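Local coordinates for DNA mismatch repair protein PMS1 (Saccharomyces cerevisiae, PDB 3H4L), which binds ATP through its N-terminal GHKL-type ATPase domain and probably acts in DNA mismatch repair as a MutL homologue, at residues E46-D51 with W193-K198; V235-P240 with D259-V264; Y286-P291 with L320-S325. One frame throughout, in Å; residues are numbered along the deposited sequence.

Contact 1. Residues E46-D51 with W193-K198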
loop_
_atom_site.group_PDB
_atom_site.type_symbol
_atom_site.label_atom_id
_atom_site.label_comp_id
_atom_site.label_asym_id
_atom_site.label_seq_id
_atom_site.Cartn_x
_atom_site.Cartn_y
_atom_site.Cartn_z
ATOM N N GLU B 46 -4.698 -9.168 9.883
ATOM C CA GLU B 46 -4.870 -7.995 9.062
ATOM C C GLU B 46 -4.352 -6.792 9.823
ATOM O O GLU B 46 -4.664 -6.614 11.001
ATOM C CB GLU B 46 -6.353 -7.822 8.738
ATOM C CG GLU B 46 -6.671 -6.709 7.770
ATOM C CD GLU B 46 -8.160 -6.531 7.611
ATOM O OE1 GLU B 46 -8.847 -7.557 7.376
ATOM O OE2 GLU B 46 -8.639 -5.381 7.726
ATOM N N ILE B 47 -3.565 -5.971 9.129
ATOM C CA ILE B 47 -2.953 -4.786 9.704
ATOM C C ILE B 47 -3.313 -3.582 8.856
ATOM O O ILE B 47 -3.055 -3.553 7.653
ATOM C CB ILE B 47 -1.427 -4.955 9.733
ATOM C CG1 ILE B 47 -1.067 -6.230 10.497
ATOM C CG2 ILE B 47 -0.773 -3.755 10.367
ATOM C CD1 ILE B 47 0.400 -6.538 10.484
ATOM N N ILE B 48 -3.918 -2.588 9.491
ATOM C CA ILE B 48 -4.322 -1.389 8.792
ATOM C C ILE B 48 -3.614 -0.160 9.361
ATOM O O ILE B 48 -3.755 0.161 10.536
ATOM C CB ILE B 48 -5.850 -1.226 8.883
ATOM C CG1 ILE B 48 -6.522 -2.384 8.144
ATOM C CG2 ILE B 48 -6.289 0.079 8.276
ATOM C CD1 ILE B 48 -8.041 -2.337 8.169
ATOM N N PHE B 49 -2.834 0.510 8.517
ATOM C CA PHE B 49 -2.105 1.716 8.915
ATOM C C PHE B 49 -2.840 2.960 8.450
ATOM O O PHE B 49 -3.353 2.987 7.328
ATOM C CB PHE B 49 -0.713 1.774 8.262
ATOM C CG PHE B 49 0.264 0.761 8.786
ATOM C CD1 PHE B 49 0.320 -0.511 8.250
ATOM C CD2 PHE B 49 1.133 1.088 9.804
ATOM C CE1 PHE B 49 1.226 -1.435 8.721
ATOM C CE2 PHE B 49 2.038 0.169 10.277
ATOM C CZ PHE B 49 2.087 -1.093 9.736
ATOM N N LYS B 50 -2.899 3.985 9.294
ATOM C CA LYS B 50 -3.507 5.240 8.870
ATOM C C LYS B 50 -2.361 6.237 8.788
ATOM O O LYS B 50 -1.623 6.452 9.750
ATOM C CB LYS B 50 -4.596 5.697 9.827
ATOM C CG LYS B 50 -5.881 4.896 9.655
ATOM C CD LYS B 50 -7.111 5.641 10.176
ATOM C CE LYS B 50 -8.370 4.780 10.031
ATOM N NZ LYS B 50 -9.601 5.477 10.512
ATOM N N ASP B 51 -2.202 6.808 7.602
ATOM C CA ASP B 51 -1.128 7.742 7.303
ATOM C C ASP B 51 0.211 7.145 7.736
ATOM O O ASP B 51 0.972 7.744 8.497
ATOM C CB ASP B 51 -1.362 9.103 7.961
ATOM C CG ASP B 51 -0.457 10.199 7.375
ATOM O OD1 ASP B 51 -0.137 10.143 6.167
ATOM O OD2 ASP B 51 -0.075 11.131 8.112
ATOM N N TRP B 193 -2.711 -2.922 4.709
ATOM C CA TRP B 193 -3.161 -1.786 3.925
ATOM C C TRP B 193 -2.716 -0.503 4.612
ATOM O O TRP B 193 -2.396 -0.490 5.805
ATOM C CB TRP B 193 -4.687 -1.735 3.834
ATOM C CG TRP B 193 -5.388 -2.985 3.455
ATOM C CD1 TRP B 193 -5.674 -4.053 4.261
ATOM C CD2 TRP B 193 -6.021 -3.243 2.206
ATOM N NE1 TRP B 193 -6.458 -4.957 3.586
ATOM C CE2 TRP B 193 -6.682 -4.485 2.320
ATOM C CE3 TRP B 193 -6.091 -2.545 0.993
ATOM C CZ2 TRP B 193 -7.419 -5.038 1.268
ATOM C CZ3 TRP B 193 -6.824 -3.093 -0.055
ATOM C CH2 TRP B 193 -7.476 -4.331 0.089
ATOM N N ASN B 194 -2.705 0.577 3.842
ATOM C CA ASN B 194 -2.385 1.881 4.377
ATOM C C ASN B 194 -3.458 2.807 3.863
ATOM O O ASN B 194 -3.645 2.934 2.649
ATOM C CB ASN B 194 -1.036 2.400 3.904
ATOM C CG ASN B 194 -0.780 3.814 4.389
ATOM O OD1 ASN B 194 -0.927 4.100 5.586
ATOM N ND2 ASN B 194 -0.412 4.710 3.476
ATOM N N ILE B 195 -4.173 3.440 4.782
ATOM C CA ILE B 195 -5.220 4.369 4.403
ATOM C C ILE B 195 -4.613 5.762 4.396
ATOM O O ILE B 195 -4.170 6.251 5.434
ATOM C CB ILE B 195 -6.383 4.292 5.387
ATOM C CG1 ILE B 195 -7.082 2.938 5.225
ATOM C CG2 ILE B 195 -7.344 5.441 5.152
ATOM C CD1 ILE B 195 -8.059 2.625 6.322
ATOM N N THR B 196 -4.582 6.386 3.214
ATOM C CA THR B 196 -3.993 7.716 3.057
ATOM C C THR B 196 -4.926 8.820 3.521
ATOM O O THR B 196 -6.148 8.707 3.417
ATOM C CB THR B 196 -3.602 8.017 1.586
ATOM O OG1 THR B 196 -4.763 8.422 0.851
ATOM C CG2 THR B 196 -2.996 6.789 0.937
ATOM N N PRO B 197 -4.356 9.913 4.041
ATOM C CA PRO B 197 -5.168 11.036 4.518
ATOM C C PRO B 197 -6.160 11.492 3.452
ATOM O O PRO B 197 -7.214 12.050 3.769
ATOM C CB PRO B 197 -4.123 12.096 4.853
ATOM C CG PRO B 197 -2.947 11.732 3.946
ATOM C CD PRO B 197 -2.920 10.243 4.064
ATOM N N LYS B 198 -5.827 11.228 2.188
ATOM C CA LYS B 198 -6.688 11.607 1.069
ATOM C C LYS B 198 -7.789 10.584 0.791
ATOM O O LYS B 198 -8.437 10.625 -0.259
ATOM C CB LYS B 198 -5.855 11.829 -0.186
#
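Ile48 and Ile195 share one first torsion: CG1 lies anti to the carbonyl carbon (chi1 -65° and -69°). Phe49 has a similar chi1, but alternation along the strand sends its ring to the other face. These residues belong to a parallel pair of strands, 44-50 and 189-195, in the mixed sheet of the GHKL-type ATPase domain. The pair is in register as Ile48 with Trp193, Phe49 with Asn194 and Lys50 with Ile195.

Four backbone bonds hold it. Trp193 N gives to Ile47 O nearly along the C=O axis, at 3.0 Å. Phe49 N gives to Trp193 O almost straight, but from above the carbonyl plane. Ile195 N gives to Phe49 O at 2.7 Å. Asp51 N gives to Ile195 O in the carbonyl plane, the last of the four bonds.

On the face of Ile48, Trp193 and Ile195, the two isoleucines cross obliquely. Ile48 CG2 meets Ile195 CD1, the end of the longer branch, at 3.7 Å. Ile48 CG1 comes to 4.3 Å from Trp193 CD1. The indole also makes a cation-pi contact with Lys201 of the next strand, 200-206.

On the other face, Phe49 packs against helix 167-184, as does Ile47, and Asn194 touches Ile204 of strand 200-206. The Phe49 ring packs on Cys174 and Ile178 and meets Phe171 edge-to-face. Trp193 O lies in plane at the edge of the Phe49 ring. Asn194 CG is anti to its own backbone N (chi1 175°), and its OD1 accepts from Tyr52 N, the residue after Asp51. The side chains of Asp51 and Pro197 cross at about a right angle, with Asp51 OD1 3.5 Å from Pro197 CD.

Contact 2. Residues V235-P240 with D259-V264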
loop_
_atom_site.group_PDB
_atom_site.type_symbol
_atom_site.label_atom_id
_atom_site.label_comp_id
_atom_site.label_asym_id
_atom_site.label_seq_id
_atom_site.Cartn_x
_atom_site.Cartn_y
_atom_site.Cartn_z
ATOM N N VAL B 235 20.724 -30.942 7.275
ATOM C CA VAL B 235 20.548 -31.610 8.557
ATOM C C VAL B 235 21.886 -31.662 9.294
ATOM O O VAL B 235 22.734 -32.510 8.998
ATOM C CB VAL B 235 20.020 -33.055 8.393
ATOM C CG1 VAL B 235 19.852 -33.707 9.762
ATOM C CG2 VAL B 235 18.692 -33.048 7.670
ATOM N N LEU B 236 22.072 -30.749 10.245
ATOM C CA LEU B 236 23.297 -30.693 11.038
ATOM C C LEU B 236 23.192 -31.660 12.216
ATOM O O LEU B 236 22.494 -31.388 13.192
ATOM C CB LEU B 236 23.511 -29.280 11.578
ATOM C CG LEU B 236 23.302 -28.140 10.584
ATOM C CD1 LEU B 236 23.400 -26.802 11.304
ATOM C CD2 LEU B 236 24.332 -28.246 9.472
ATOM N N ASP B 237 23.871 -32.797 12.127
ATOM C CA ASP B 237 23.837 -33.763 13.218
ATOM C C ASP B 237 24.770 -33.239 14.301
ATOM O O ASP B 237 25.983 -33.172 14.106
ATOM C CB ASP B 237 24.315 -35.130 12.736
ATOM C CG ASP B 237 24.143 -36.206 13.788
ATOM O OD1 ASP B 237 24.713 -36.057 14.889
ATOM O OD2 ASP B 237 23.434 -37.199 13.514
ATOM N N LEU B 238 24.209 -32.876 15.448
ATOM C CA LEU B 238 25.012 -32.327 16.530
ATOM C C LEU B 238 25.071 -33.210 17.782
ATOM O O LEU B 238 25.606 -32.795 18.810
ATOM C CB LEU B 238 24.466 -30.948 16.897
ATOM C CG LEU B 238 25.464 -29.891 17.359
ATOM C CD1 LEU B 238 26.361 -29.485 16.205
ATOM C CD2 LEU B 238 24.717 -28.686 17.860
ATOM N N ASN B 239 24.536 -34.425 17.686
ATOM C CA ASN B 239 24.507 -35.365 18.811
ATOM C C ASN B 239 25.842 -35.585 19.535
ATOM O O ASN B 239 25.883 -35.647 20.766
ATOM C CB ASN B 239 23.950 -36.713 18.343
ATOM C CG ASN B 239 22.481 -36.637 17.964
ATOM O OD1 ASN B 239 21.625 -36.371 18.806
ATOM N ND2 ASN B 239 22.182 -36.864 16.691
ATOM N N PRO B 240 26.950 -35.723 18.788
ATOM C CA PRO B 240 28.234 -35.930 19.463
ATOM C C PRO B 240 28.830 -34.630 20.007
ATOM O O PRO B 240 29.993 -34.597 20.406
ATOM C CB PRO B 240 29.093 -36.539 18.363
ATOM C CG PRO B 240 28.601 -35.827 17.145
ATOM C CD PRO B 240 27.096 -35.890 17.330
ATOM N N ASP B 259 17.619 -36.316 20.530
ATOM C CA ASP B 259 18.168 -36.420 19.171
ATOM C C ASP B 259 18.519 -34.996 18.742
ATOM O O ASP B 259 17.666 -34.262 18.236
ATOM C CB ASP B 259 17.123 -37.002 18.206
ATOM C CG ASP B 259 17.719 -37.396 16.849
ATOM O OD1 ASP B 259 18.714 -36.769 16.424
ATOM O OD2 ASP B 259 17.184 -38.327 16.200
ATOM N N TYR B 260 19.775 -34.610 18.947
ATOM C CA TYR B 260 20.226 -33.265 18.616
ATOM C C TYR B 260 20.558 -33.053 17.140
ATOM O O TYR B 260 21.725 -32.896 16.772
ATOM C CB TYR B 260 21.440 -32.894 19.475
ATOM C CG TYR B 260 21.721 -31.410 19.531
ATOM C CD1 TYR B 260 22.718 -30.902 20.363
ATOM C CD2 TYR B 260 20.979 -30.507 18.765
ATOM C CE1 TYR B 260 22.967 -29.531 20.435
ATOM C CE2 TYR B 260 21.221 -29.139 18.827
ATOM C CZ TYR B 260 22.215 -28.656 19.663
ATOM O OH TYR B 260 22.462 -27.303 19.717
ATOM N N LYS B 261 19.521 -33.046 16.305
ATOM C CA LYS B 261 19.675 -32.824 14.872
ATOM C C LYS B 261 18.990 -31.509 14.497
ATOM O O LYS B 261 17.865 -31.234 14.924
ATOM C CB LYS B 261 19.053 -33.976 14.066
ATOM C CG LYS B 261 19.894 -35.256 13.989
ATOM C CD LYS B 261 19.373 -36.183 12.883
ATOM C CE LYS B 261 20.227 -37.438 12.706
ATOM N NZ LYS B 261 20.026 -38.427 13.800
ATOM N N ILE B 262 19.674 -30.686 13.714
ATOM C CA ILE B 262 19.099 -29.417 13.298
ATOM C C ILE B 262 18.762 -29.445 11.815
ATOM O O ILE B 262 19.640 -29.566 10.961
ATOM C CB ILE B 262 20.058 -28.235 13.558
ATOM C CG1 ILE B 262 20.449 -28.194 15.035
ATOM C CG2 ILE B 262 19.380 -26.923 13.159
ATOM C CD1 ILE B 262 21.486 -27.139 15.364
ATOM N N ARG B 263 17.472 -29.343 11.524
ATOM C CA ARG B 263 16.998 -29.340 10.155
ATOM C C ARG B 263 16.940 -27.891 9.663
ATOM O O ARG B 263 16.216 -27.055 10.223
ATOM C CB ARG B 263 15.618 -29.993 10.081
ATOM N N VAL B 264 17.724 -27.595 8.627
ATOM C CA VAL B 264 17.768 -26.256 8.046
ATOM C C VAL B 264 17.090 -26.260 6.674
ATOM O O VAL B 264 17.617 -26.810 5.702
ATOM C CB VAL B 264 19.226 -25.764 7.904
ATOM C CG1 VAL B 264 19.282 -24.472 7.094
ATOM C CG2 VAL B 264 19.822 -25.547 9.281
#
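An antiparallel ladder joins strand 229-237, at the outside of a four-stranded mixed sheet, to strand 261-269. The sheet belongs to the part of the chain with an S5-like fold, as in MutL relatives. Leu236 and Ile262 form the hydrogen-bonded pair. Leu236 N gives to Ile262 O in the carbonyl plane at 2.8 Å. Ile262 N returns a bond to Leu236 O, from above its carbonyl plane. Val235 with Arg263 and Asp237 with Lys261 are the non-hydrogen-bonded pairs around it. Beyond them Leu238 N reaches Tyr260 O nearly along the C=O axis.

Leu236 and Ile262 share the buried face, with Leu236 CB 4.1 Å from Ile262 CB. Just beyond the strands, Leu238 and Tyr260 continue the packing, side by side in the same direction. Leu238 CB stands over the centre of one face of the Tyr260 ring, a CH-pi contact with CB 3.8 Å from the centroid. Helix 343-362 packs on the leucines through Val346 and Ile349. The Tyr260 hydroxyl is bonded to His341 O, which fixes the far end of the ring.

The opposite face carries Val235, Asp237, Lys261 and Arg263. Val235 CG1 packs on Lys261 CD. Asp237 and Asp259 flank Lys261 in a salt-bridge network, though both links are loose. The Lys261 chain bends only at its last torsion (chi4 74°), and NZ is 3.6 Å from Asp237 OD2. The ammonium group probably offsets the repulsion between the two carboxylates. Asp237 OD1 closes an Asx turn by accepting from Asn239 N, and it also takes Asn239 ND2. Both donors come from above the carboxylate plane. Asn239 OD1 serves the second segment. It accepts from Tyr260 N at 2.6 Å, with the donor above the plane of the amide carbonyl.

Contact 3. Residues Y286-P291 with L320-S325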
loop_
_atom_site.group_PDB
_atom_site.type_symbol
_atom_site.label_atom_id
_atom_site.label_comp_id
_atom_site.label_asym_id
_atom_site.label_seq_id
_atom_site.Cartn_x
_atom_site.Cartn_y
_atom_site.Cartn_z
ATOM N N TYR B 286 15.056 -17.947 10.851
ATOM C CA TYR B 286 14.065 -18.369 11.813
ATOM C C TYR B 286 14.461 -19.628 12.570
ATOM O O TYR B 286 15.087 -20.536 12.023
ATOM C CB TYR B 286 12.736 -18.635 11.117
ATOM C CG TYR B 286 12.291 -17.578 10.143
ATOM C CD1 TYR B 286 12.831 -17.513 8.862
ATOM C CD2 TYR B 286 11.266 -16.693 10.475
ATOM C CE1 TYR B 286 12.347 -16.606 7.931
ATOM C CE2 TYR B 286 10.780 -15.782 9.556
ATOM C CZ TYR B 286 11.314 -15.749 8.281
ATOM O OH TYR B 286 10.762 -14.916 7.335
ATOM N N VAL B 287 14.088 -19.664 13.843
ATOM C CA VAL B 287 14.338 -20.816 14.691
ATOM C C VAL B 287 12.952 -21.195 15.190
ATOM O O VAL B 287 12.327 -20.465 15.965
ATOM C CB VAL B 287 15.263 -20.470 15.869
ATOM C CG1 VAL B 287 15.442 -21.691 16.769
ATOM C CG2 VAL B 287 16.607 -20.011 15.337
ATOM N N ASN B 288 12.467 -22.335 14.713
ATOM C CA ASN B 288 11.135 -22.814 15.059
ATOM C C ASN B 288 10.077 -21.770 14.696
ATOM O O ASN B 288 9.314 -21.308 15.547
ATOM C CB ASN B 288 11.040 -23.180 16.547
ATOM C CG ASN B 288 11.946 -24.344 16.920
ATOM O OD1 ASN B 288 12.193 -25.251 16.116
ATOM N ND2 ASN B 288 12.436 -24.329 18.153
ATOM N N LYS B 289 10.075 -21.398 13.418
ATOM C CA LYS B 289 9.132 -20.451 12.826
ATOM C C LYS B 289 8.943 -19.076 13.459
ATOM O O LYS B 289 7.873 -18.487 13.344
ATOM C CB LYS B 289 7.770 -21.125 12.689
ATOM C CG LYS B 289 7.823 -22.495 12.026
ATOM C CD LYS B 289 8.420 -22.410 10.630
ATOM C CE LYS B 289 8.332 -23.748 9.902
ATOM N NZ LYS B 289 8.912 -23.691 8.522
ATOM N N ARG B 290 9.972 -18.548 14.105
ATOM C CA ARG B 290 9.854 -17.233 14.718
ATOM C C ARG B 290 11.057 -16.369 14.378
ATOM O O ARG B 290 12.202 -16.791 14.556
ATOM C CB ARG B 290 9.727 -17.375 16.233
ATOM C CG ARG B 290 8.587 -18.284 16.645
ATOM C CD ARG B 290 8.548 -18.518 18.141
ATOM N NE ARG B 290 7.436 -19.388 18.513
ATOM C CZ ARG B 290 7.194 -19.796 19.755
ATOM N NH1 ARG B 290 7.990 -19.412 20.746
ATOM N NH2 ARG B 290 6.158 -20.587 20.008
ATOM N N PRO B 291 10.817 -15.148 13.868
ATOM C CA PRO B 291 11.943 -14.279 13.530
ATOM C C PRO B 291 12.831 -14.160 14.748
ATOM O O PRO B 291 12.347 -13.890 15.842
ATOM C CB PRO B 291 11.267 -12.957 13.184
ATOM C CG PRO B 291 10.020 -13.400 12.544
ATOM C CD PRO B 291 9.547 -14.522 13.468
ATOM N N LEU B 320 15.688 -22.753 11.097
ATOM C CA LEU B 320 16.412 -23.743 11.884
ATOM C C LEU B 320 15.365 -24.397 12.769
ATOM O O LEU B 320 14.784 -23.751 13.649
ATOM C CB LEU B 320 17.491 -23.099 12.764
ATOM C CG LEU B 320 18.583 -22.255 12.106
ATOM C CD1 LEU B 320 19.767 -22.137 13.058
ATOM C CD2 LEU B 320 19.026 -22.896 10.797
ATOM N N GLU B 321 15.119 -25.675 12.507
ATOM C CA GLU B 321 14.140 -26.447 13.249
ATOM C C GLU B 321 14.889 -27.393 14.181
ATOM O O GLU B 321 15.757 -28.149 13.746
ATOM C CB GLU B 321 13.272 -27.242 12.269
ATOM C CG GLU B 321 11.968 -27.783 12.838
ATOM C CD GLU B 321 10.990 -26.679 13.181
ATOM O OE1 GLU B 321 10.661 -25.874 12.282
ATOM O OE2 GLU B 321 10.550 -26.618 14.351
ATOM N N LEU B 322 14.564 -27.335 15.467
ATOM C CA LEU B 322 15.199 -28.201 16.455
ATOM C C LEU B 322 14.411 -28.140 17.761
ATOM O O LEU B 322 13.526 -27.295 17.928
ATOM C CB LEU B 322 16.651 -27.771 16.703
ATOM C CG LEU B 322 16.903 -26.528 17.561
ATOM C CD1 LEU B 322 18.379 -26.439 17.896
ATOM C CD2 LEU B 322 16.435 -25.285 16.831
ATOM N N PRO B 323 14.707 -29.050 18.702
ATOM C CA PRO B 323 13.982 -29.034 19.978
ATOM C C PRO B 323 14.354 -27.811 20.818
ATOM O O PRO B 323 15.533 -27.495 20.957
ATOM C CB PRO B 323 14.397 -30.358 20.625
ATOM C CG PRO B 323 15.771 -30.602 20.056
ATOM C CD PRO B 323 15.601 -30.219 18.610
ATOM N N MET B 324 13.350 -27.118 21.359
ATOM C CA MET B 324 13.605 -25.926 22.173
ATOM C C MET B 324 14.373 -26.281 23.433
ATOM O O MET B 324 15.031 -25.433 24.040
ATOM C CB MET B 324 12.300 -25.241 22.580
ATOM C CG MET B 324 12.511 -24.188 23.672
ATOM S SD MET B 324 11.004 -23.393 24.234
ATOM C CE MET B 324 10.957 -21.954 23.121
ATOM N N SER B 325 14.267 -27.544 23.825
ATOM C CA SER B 325 14.941 -28.056 25.008
ATOM C C SER B 325 16.442 -27.778 24.936
ATOM O O SER B 325 17.117 -27.674 25.961
ATOM C CB SER B 325 14.690 -29.560 25.122
ATOM O OG SER B 325 13.802 -29.996 24.104
#
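Two backbone bonds form the first shell. Leu320 N gives to Tyr286 O, nearly straight and along the C=O axis, at a modelled 2.5 Å. Asn288 N gives to Leu320 O at 2.9 Å, from above the carbonyl plane. Together they bracket Val287, which pairs in parallel with Leu320.

Val287 CG1 is anti to its backbone N (chi1 177°) and reaches Leu322 CD2 at 3.7 Å. Its other methyl, CG2, lies against Leu320 CB. Leu322 CG takes the crowded position between N and carbonyl carbon (chi1 76°), a torsion that, with chi2 near anti, leaves CD2 toward Val287.

Past strand 283-287, the Asn288 side chain crosses that of Glu321 at about a right angle. Glu321 OE1 accepts from Asn319 ND2, and Asn319 OD1 takes Lys289 N, so Asn319 positions both segments. Further out, the Tyr286 ring packs on Ile183 and Ile184 of helix 167-184, and its hydroxyl is bonded to Gly180 O. Ile338 and Val292 pack on Val287.

Strand 283-287, helix 295-306 and strand 316-321 make up the unit, and the parallel pairing of its two strands is typical of a beta-alpha-beta crossover.

From the N terminus, contact 1 comes first. It closes a long excursion of 141 residues, which holds most of the ATPase sheet, and brings strand 189-195 beside strand 44-50. Contact 2 then closes a short connection of 18 residues, partly unmodelled, with no helix or strand in the part that is modelled. Contact 3 closes the crossover through helix 295-306. The three follow in series, and none nests in or crosses another. Contacts 2 and 3 share the four-stranded sheet: strands 261-269 and 316-321 are neighbours in it, and Ile262 CG1 packs on Leu322 CD1. Contact 1 lies across the chain's centre, about 32 Å from contact 3 between centres. Helix 167-184 touches both.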